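Local structure of copper-containing nitrite reductase (Hyphomicrobium denitrificans 1NES1, 6TFO) at residues T239-D242 against P243-T247; P266-P269 against N270-N274; Q314-Y318 against E319-S323. The protein probably reduces nitrite to nitric oxide with electrons from a cytochrome c, working as a copper-containing homotrimer of the multicopper oxidase family. One frame throughout, in Å; residues are numbered along the deposited sequence.

Contact 1: T239-D242 against P243-T247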
loop_
_atom_site.group_PDB
_atom_site.type_symbol
_atom_site.label_atom_id
_atom_site.label_comp_id
_atom_site.label_asym_id
_atom_site.label_seq_id
_atom_site.Cartn_x
_atom_site.Cartn_y
_atom_site.Cartn_z
ATOM N N THR C 239 -28.969 -38.259 -12.686
ATOM C CA THR C 239 -28.442 -37.676 -13.960
ATOM C C THR C 239 -27.018 -37.118 -13.807
ATOM O O THR C 239 -26.577 -36.392 -14.729
ATOM C CB THR C 239 -29.394 -36.616 -14.541
ATOM O OG1 THR C 239 -29.700 -35.619 -13.561
ATOM C CG2 THR C 239 -30.675 -37.241 -15.048
ATOM N N GLN C 240 -26.306 -37.440 -12.724
ATOM C CA GLN C 240 -24.868 -37.075 -12.570
ATOM C C GLN C 240 -24.119 -37.873 -13.637
ATOM O O GLN C 240 -23.935 -39.083 -13.443
ATOM C CB GLN C 240 -24.350 -37.353 -11.159
ATOM C CG GLN C 240 -25.024 -36.519 -10.075
ATOM C CD GLN C 240 -24.739 -35.038 -10.141
ATOM O OE1 GLN C 240 -23.595 -34.613 -10.272
ATOM N NE2 GLN C 240 -25.786 -34.233 -10.015
ATOM N N THR C 241 -23.764 -37.228 -14.744
ATOM C CA THR C 241 -23.270 -37.886 -15.983
ATOM C C THR C 241 -21.792 -37.531 -16.218
ATOM O O THR C 241 -21.485 -36.315 -16.402
ATOM C CB THR C 241 -24.112 -37.453 -17.187
ATOM O OG1 THR C 241 -25.490 -37.567 -16.830
ATOM C CG2 THR C 241 -23.800 -38.254 -18.430
ATOM N N ASP C 242 -20.909 -38.542 -16.230
ATOM C CA ASP C 242 -19.470 -38.346 -16.546
ATOM C C ASP C 242 -19.370 -37.870 -17.990
ATOM O O ASP C 242 -20.286 -38.091 -18.778
ATOM C CB ASP C 242 -18.660 -39.620 -16.324
ATOM C CG ASP C 242 -18.491 -39.973 -14.856
ATOM O OD1 ASP C 242 -18.646 -39.071 -13.992
ATOM O OD2 ASP C 242 -18.216 -41.152 -14.586
ATOM N N PRO C 243 -18.290 -37.152 -18.367
ATOM C CA PRO C 243 -18.053 -36.805 -19.767
ATOM C C PRO C 243 -18.014 -38.025 -20.700
ATOM O O PRO C 243 -17.490 -39.050 -20.329
ATOM C CB PRO C 243 -16.683 -36.109 -19.727
ATOM C CG PRO C 243 -16.614 -35.524 -18.332
ATOM C CD PRO C 243 -17.296 -36.563 -17.459
ATOM N N GLY C 244 -18.592 -37.878 -21.893
ATOM C CA GLY C 244 -18.715 -38.958 -22.889
ATOM C C GLY C 244 -19.757 -40.008 -22.505
ATOM O O GLY C 244 -19.959 -40.911 -23.327
ATOM N N ALA C 245 -20.399 -39.901 -21.331
ATOM C CA ALA C 245 -21.363 -40.885 -20.784
ATOM C C ALA C 245 -22.800 -40.378 -20.965
ATOM O O ALA C 245 -23.001 -39.250 -21.476
ATOM C CB ALA C 245 -21.069 -41.171 -19.329
ATOM N N GLU C 246 -23.772 -41.211 -20.600
ATOM C CA GLU C 246 -25.221 -40.912 -20.733
ATOM C C GLU C 246 -25.943 -41.469 -19.508
ATOM O O GLU C 246 -25.602 -42.591 -19.069
ATOM C CB GLU C 246 -25.808 -41.501 -22.014
ATOM C CG GLU C 246 -27.263 -41.130 -22.198
ATOM C CD GLU C 246 -27.988 -41.834 -23.317
ATOM O OE1 GLU C 246 -29.171 -42.133 -23.137
ATOM O OE2 GLU C 246 -27.366 -42.042 -24.368
ATOM N N THR C 247 -26.845 -40.674 -18.938
ATOM C CA THR C 247 -27.816 -41.134 -17.917
ATOM C C THR C 247 -29.196 -41.046 -18.554
ATOM O O THR C 247 -29.392 -40.209 -19.457
ATOM C CB THR C 247 -27.734 -40.344 -16.603
ATOM O OG1 THR C 247 -27.869 -38.945 -16.903
ATOM C CG2 THR C 247 -26.450 -40.640 -15.862
#
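Thr241 and Thr247 face each other across a tight reversal of the chain, and their hydroxyls make the main side-chain link. Starting at Thr241 CB, the side chain forks toward the returning segment. That CB itself stands 4.1 Å from Thr247 OG1, close enough to pack but leaving the nearer contacts to its two branches. On the hydroxyl branch, Thr241 OG1 accepts from Thr247 OG1 at 2.8 Å and donates to Thr239 O at 2.6 Å, two bonds in series. In the second of them the donor comes in from above the carbonyl plane of Thr239, 61° out of it. With OG1 beside the backbone N (chi1 -48°), Thr241 CG2 falls anti to that N and beside the carbonyl carbon, and rests 3.3 Å from Ala245 O. Just past Thr241 the chain makes a type II beta turn from Asp242 to Ala245, with Pro243 and Gly244 at its corners; the positive phi of Gly244, 73°, suits the glycine there. Ala245 N closes the turn on Asp242 O at 3.1 Å, and the chain then runs into strand 246-252, an edge strand of its sheet within this chain, beside strand 207-214. Leu212 of that neighbour packs against both Thr241 and Thr247. Thr247 OG1 also sits 3.3 Å from Thr239 CA, while Thr247 CG2 lies 3.8 Å from Gln240 O. The amide of Gln240 has its partners outside the turn: OE1 bonds Thr265 OG1 and NE2 bonds Ala264 O, close to the copper ligand Cys263.

Contact 2: P266-P269 against N270-N274. With CU (copper (II) ion), chain J.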
loop_
_atom_site.group_PDB
_atom_site.type_symbol
_atom_site.label_atom_id
_atom_site.label_comp_id
_atom_site.label_asym_id
_atom_site.label_seq_id
_atom_site.Cartn_x
_atom_site.Cartn_y
_atom_site.Cartn_z
ATOM N N PRO C 266 -22.180 -29.986 -8.220
ATOM C CA PRO C 266 -21.477 -28.934 -7.478
ATOM C C PRO C 266 -20.283 -28.376 -8.266
ATOM O O PRO C 266 -19.657 -29.131 -9.008
ATOM C CB PRO C 266 -20.989 -29.649 -6.210
ATOM C CG PRO C 266 -21.780 -30.954 -6.137
ATOM C CD PRO C 266 -22.102 -31.304 -7.569
ATOM N N SER C 267 -19.963 -27.067 -8.170
ATOM C CA SER C 267 -20.746 -26.011 -7.545
ATOM C C SER C 267 -21.945 -25.710 -8.438
ATOM O O SER C 267 -21.755 -25.338 -9.630
ATOM C CB SER C 267 -19.905 -24.764 -7.336
ATOM O OG SER C 267 -20.662 -23.661 -6.858
ATOM N N VAL C 268 -23.137 -25.855 -7.881
ATOM C CA VAL C 268 -24.395 -25.633 -8.643
ATOM C C VAL C 268 -24.417 -24.174 -9.092
ATOM O O VAL C 268 -24.627 -23.901 -10.274
ATOM C CB VAL C 268 -25.621 -26.063 -7.817
ATOM C CG1 VAL C 268 -26.920 -25.801 -8.554
ATOM C CG2 VAL C 268 -25.524 -27.524 -7.415
ATOM N N PRO C 269 -24.126 -23.199 -8.199
ATOM C CA PRO C 269 -24.071 -21.791 -8.603
ATOM C C PRO C 269 -23.150 -21.568 -9.815
ATOM O O PRO C 269 -23.473 -20.750 -10.647
ATOM C CB PRO C 269 -23.500 -21.069 -7.380
ATOM C CG PRO C 269 -23.804 -21.989 -6.209
ATOM C CD PRO C 269 -23.802 -23.393 -6.775
ATOM N N ASN C 270 -22.032 -22.308 -9.881
ATOM C CA ASN C 270 -21.020 -22.217 -10.968
ATOM C C ASN C 270 -21.649 -22.730 -12.264
ATOM O O ASN C 270 -21.609 -22.007 -13.279
ATOM C CB ASN C 270 -19.740 -22.984 -10.612
ATOM C CG ASN C 270 -18.606 -22.798 -11.603
ATOM O OD1 ASN C 270 -18.692 -21.985 -12.527
ATOM N ND2 ASN C 270 -17.532 -23.548 -11.406
ATOM N N HIS C 271 -22.208 -23.937 -12.227
ATOM C CA HIS C 271 -22.908 -24.566 -13.381
ATOM C C HIS C 271 -24.030 -23.640 -13.871
ATOM O O HIS C 271 -24.197 -23.502 -15.085
ATOM C CB HIS C 271 -23.387 -25.964 -12.990
ATOM C CG HIS C 271 -22.265 -26.929 -12.848
ATOM N ND1 HIS C 271 -21.953 -27.837 -13.833
ATOM C CD2 HIS C 271 -21.374 -27.123 -11.856
ATOM C CE1 HIS C 271 -20.910 -28.550 -13.457
ATOM N NE2 HIS C 271 -20.549 -28.138 -12.242
ATOM N N ILE C 272 -24.730 -22.972 -12.958
ATOM C CA ILE C 272 -25.859 -22.075 -13.332
ATOM C C ILE C 272 -25.316 -20.805 -13.994
ATOM O O ILE C 272 -25.718 -20.562 -15.155
ATOM C CB ILE C 272 -26.801 -21.818 -12.143
ATOM C CG1 ILE C 272 -27.593 -23.086 -11.804
ATOM C CG2 ILE C 272 -27.726 -20.637 -12.420
ATOM C CD1 ILE C 272 -28.318 -23.010 -10.477
ATOM N N THR C 273 -24.411 -20.051 -13.350
ATOM C CA THR C 273 -23.844 -18.794 -13.934
ATOM C C THR C 273 -23.288 -19.060 -15.338
ATOM O O THR C 273 -23.414 -18.167 -16.212
ATOM C CB THR C 273 -22.787 -18.119 -13.042
ATOM O OG1 THR C 273 -22.391 -16.916 -13.704
ATOM C CG2 THR C 273 -21.564 -18.964 -12.775
ATOM N N ASN C 274 -22.697 -20.239 -15.549
ATOM C CA ASN C 274 -22.005 -20.601 -16.816
ATOM C C ASN C 274 -23.019 -20.848 -17.929
ATOM O O ASN C 274 -22.598 -20.782 -19.097
ATOM C CB ASN C 274 -21.065 -21.788 -16.607
ATOM C CG ASN C 274 -19.726 -21.374 -16.026
ATOM O OD1 ASN C 274 -18.831 -22.200 -15.907
ATOM N ND2 ASN C 274 -19.590 -20.120 -15.642
HETATM CU CU CU J . -23.336 -28.733 -15.167
#
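His271 swings its ring back along the start of its own helix with CG anti to the carbonyl carbon (chi1 -71°) and the ring turned by a chi2 of -101°, which points ND1 at the copper. ND1 binds the metal at 2.1 Å. His222, Cys263 and Met276 complete this type 1 site, the set of two histidines, a cysteine and a methionine familiar from cupredoxins, and the ring of Trp189 meets that of His271 as well. Ser267, which follows a cis peptide bond, takes the N-cap position of helix 268-274; its CB packs 3.7 Å from Asn270 CB. One turn on, Ile272 N bonds Val268 O at 2.8 Å and Thr273 N bonds Pro269 O at 2.9 Å, the second almost straight at 175°. The side chains of the first pair meet too: Val268 CG1 lies 3.7 Å from Ile272 CD1, two branched side chains crossing at a slant. Both pack on His262 of the same chain, a ligand of another copper, and on Leu421 of the second subunit.

Contact 3: Q314-Y318 against E319-S323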
loop_
_atom_site.group_PDB
_atom_site.type_symbol
_atom_site.label_atom_id
_atom_site.label_comp_id
_atom_site.label_asym_id
_atom_site.label_seq_id
_atom_site.Cartn_x
_atom_site.Cartn_y
_atom_site.Cartn_z
ATOM N N GLN C 314 -12.919 -13.282 -21.082
ATOM C CA GLN C 314 -13.270 -13.112 -19.653
ATOM C C GLN C 314 -13.214 -14.479 -18.948
ATOM O O GLN C 314 -13.457 -15.506 -19.585
ATOM C CB GLN C 314 -14.607 -12.392 -19.541
ATOM C CG GLN C 314 -14.533 -10.909 -19.905
ATOM C CD GLN C 314 -14.355 -10.029 -18.688
ATOM O OE1 GLN C 314 -13.598 -10.364 -17.779
ATOM N NE2 GLN C 314 -15.033 -8.886 -18.658
ATOM N N GLU C 315 -12.868 -14.480 -17.664
ATOM C CA GLU C 315 -12.759 -15.693 -16.821
ATOM C C GLU C 315 -13.588 -15.496 -15.557
ATOM O O GLU C 315 -13.828 -14.349 -15.152
ATOM C CB GLU C 315 -11.301 -15.942 -16.434
ATOM C CG GLU C 315 -10.435 -16.395 -17.593
ATOM C CD GLU C 315 -9.030 -16.766 -17.149
ATOM O OE1 GLU C 315 -8.199 -15.839 -16.987
ATOM O OE2 GLU C 315 -8.788 -17.973 -16.901
ATOM N N MET C 316 -13.949 -16.601 -14.928
ATOM C CA MET C 316 -14.879 -16.615 -13.776
ATOM C C MET C 316 -14.110 -16.193 -12.520
ATOM O O MET C 316 -12.950 -16.628 -12.348
ATOM C CB MET C 316 -15.475 -18.015 -13.614
ATOM C CG MET C 316 -16.680 -18.070 -12.730
ATOM S SD MET C 316 -16.386 -19.281 -11.461
ATOM C CE MET C 316 -15.552 -18.199 -10.322
ATOM N N ASP C 317 -14.740 -15.378 -11.682
ATOM C CA ASP C 317 -14.143 -14.855 -10.434
ATOM C C ASP C 317 -14.887 -15.479 -9.256
ATOM O O ASP C 317 -15.986 -15.000 -8.935
ATOM C CB ASP C 317 -14.198 -13.329 -10.449
ATOM C CG ASP C 317 -13.503 -12.712 -9.261
ATOM O OD1 ASP C 317 -13.531 -13.339 -8.200
ATOM O OD2 ASP C 317 -12.931 -11.612 -9.412
ATOM N N TYR C 318 -14.314 -16.504 -8.622
ATOM C CA TYR C 318 -14.998 -17.273 -7.549
ATOM C C TYR C 318 -15.423 -16.323 -6.431
ATOM O O TYR C 318 -16.547 -16.464 -5.959
ATOM C CB TYR C 318 -14.170 -18.427 -6.969
ATOM C CG TYR C 318 -15.005 -19.402 -6.174
ATOM C CD1 TYR C 318 -15.997 -20.129 -6.812
ATOM C CD2 TYR C 318 -14.865 -19.567 -4.796
ATOM C CE1 TYR C 318 -16.832 -20.994 -6.119
ATOM C CE2 TYR C 318 -15.658 -20.466 -4.093
ATOM C CZ TYR C 318 -16.663 -21.173 -4.754
ATOM O OH TYR C 318 -17.530 -22.052 -4.143
ATOM N N GLU C 319 -14.575 -15.390 -6.009
ATOM C CA GLU C 319 -14.914 -14.523 -4.846
ATOM C C GLU C 319 -16.124 -13.657 -5.202
ATOM O O GLU C 319 -16.920 -13.410 -4.308
ATOM C CB GLU C 319 -13.740 -13.676 -4.355
ATOM C CG GLU C 319 -13.482 -13.889 -2.865
ATOM C CD GLU C 319 -12.993 -15.293 -2.479
ATOM O OE1 GLU C 319 -11.760 -15.435 -2.248
ATOM O OE2 GLU C 319 -13.828 -16.255 -2.426
ATOM N N LYS C 320 -16.279 -13.254 -6.464
ATOM C CA LYS C 320 -17.438 -12.445 -6.920
ATOM C C LYS C 320 -18.710 -13.316 -6.923
ATOM O O LYS C 320 -19.760 -12.839 -6.457
ATOM C CB LYS C 320 -17.149 -11.831 -8.289
ATOM C CG LYS C 320 -16.268 -10.591 -8.244
ATOM C CD LYS C 320 -15.977 -10.064 -9.613
ATOM C CE LYS C 320 -14.924 -8.975 -9.623
ATOM N NZ LYS C 320 -14.762 -8.443 -10.998
ATOM N N LEU C 321 -18.606 -14.553 -7.401
ATOM C CA LEU C 321 -19.734 -15.516 -7.454
ATOM C C LEU C 321 -20.281 -15.744 -6.037
ATOM O O LEU C 321 -21.476 -15.502 -5.843
ATOM C CB LEU C 321 -19.275 -16.823 -8.113
ATOM C CG LEU C 321 -20.334 -17.921 -8.189
ATOM C CD1 LEU C 321 -21.550 -17.464 -8.971
ATOM C CD2 LEU C 321 -19.758 -19.186 -8.795
ATOM N N ILE C 322 -19.460 -16.159 -5.074
ATOM C CA ILE C 322 -19.950 -16.504 -3.702
ATOM C C ILE C 322 -20.367 -15.241 -2.934
ATOM O O ILE C 322 -21.081 -15.380 -1.924
ATOM C CB ILE C 322 -18.943 -17.360 -2.904
ATOM C CG1 ILE C 322 -17.649 -16.612 -2.573
ATOM C CG2 ILE C 322 -18.694 -18.668 -3.639
ATOM C CD1 ILE C 322 -16.764 -17.358 -1.577
ATOM N N SER C 323 -19.947 -14.054 -3.369
ATOM C CA SER C 323 -20.290 -12.750 -2.732
ATOM C C SER C 323 -21.425 -12.062 -3.492
ATOM O O SER C 323 -21.835 -10.979 -3.045
ATOM C CB SER C 323 -19.105 -11.819 -2.663
ATOM O OG SER C 323 -17.965 -12.466 -2.134
#
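Ile322 lays its CG2 methyl over one face of the Tyr318 ring, 3.8 Å from the centroid and 26° off the ring normal, a CH-pi contact four residues along the helix. The methyl sits toward the rim, so its nearest ring atom is Tyr318 CZ at 3.4 Å. CG1 of Ile322 takes the place between backbone N and carbonyl carbon (chi1 66°); with CG1 there, CG2 falls anti to the carbonyl carbon, where it lies over the ring. This is the close-packed part; Leu321 CD2 adds a looser touch, 4.3 Å from Met316 SD. Asp317, just before the helix, is the N-cap of 318-323. Its CG lies anti to the backbone N (chi1 -175°), which brings OD1 back over the first turn to accept Lys320 N at 3.3 Å, the donor standing well above the carboxylate plane. Asp317 O meanwhile takes Leu321 N at 3.1 Å in a regular helical bond. The grip slackens toward the lysine tip: its aliphatic chain runs extended past the carboxylate, CE 3.3 Å from Asp317 OD2, yet the NZ to OD2 salt bridge is long, 4.0 Å, and NZ is held chiefly by Thr304 O, Val305 O and Glu327. Replacing Asp317 with an alanine would probably leave Lys320 N without its side-chain cap and take from the lysine chain the carboxylate it lies along. On the partly exposed side, Glu319 bends at chi2 and brings little more than its CB to the preceding segment. The second subunit reaches both the start and the last turn of the helix: its Ser100 bonds Tyr318 N and its His426 bonds Ile322 O.

How the contacts relate
The contacts follow one another along the chain, contact 2 in the middle. Its centre lies about 17 Å from that of contact 1 and about 11 Å from that of contact 3, whereas the centres of contacts 1 and 3 are about 26 Å apart. Contacts 2 and 3 touch directly: Leu321 CD2 lies 3.9 Å from Asn270 CA, and Leu321 CD1 is 4.1 Å from Thr273 CG2, so the two short helices pack together, both against the second subunit. His271 of contact 2 binds the type 1 copper; contact 1 does not touch contact 2, nearest atoms about 5 Å apart. The Gln240 side chain is about 8 Å from that metal, the Leu321 side chain about 12 Å.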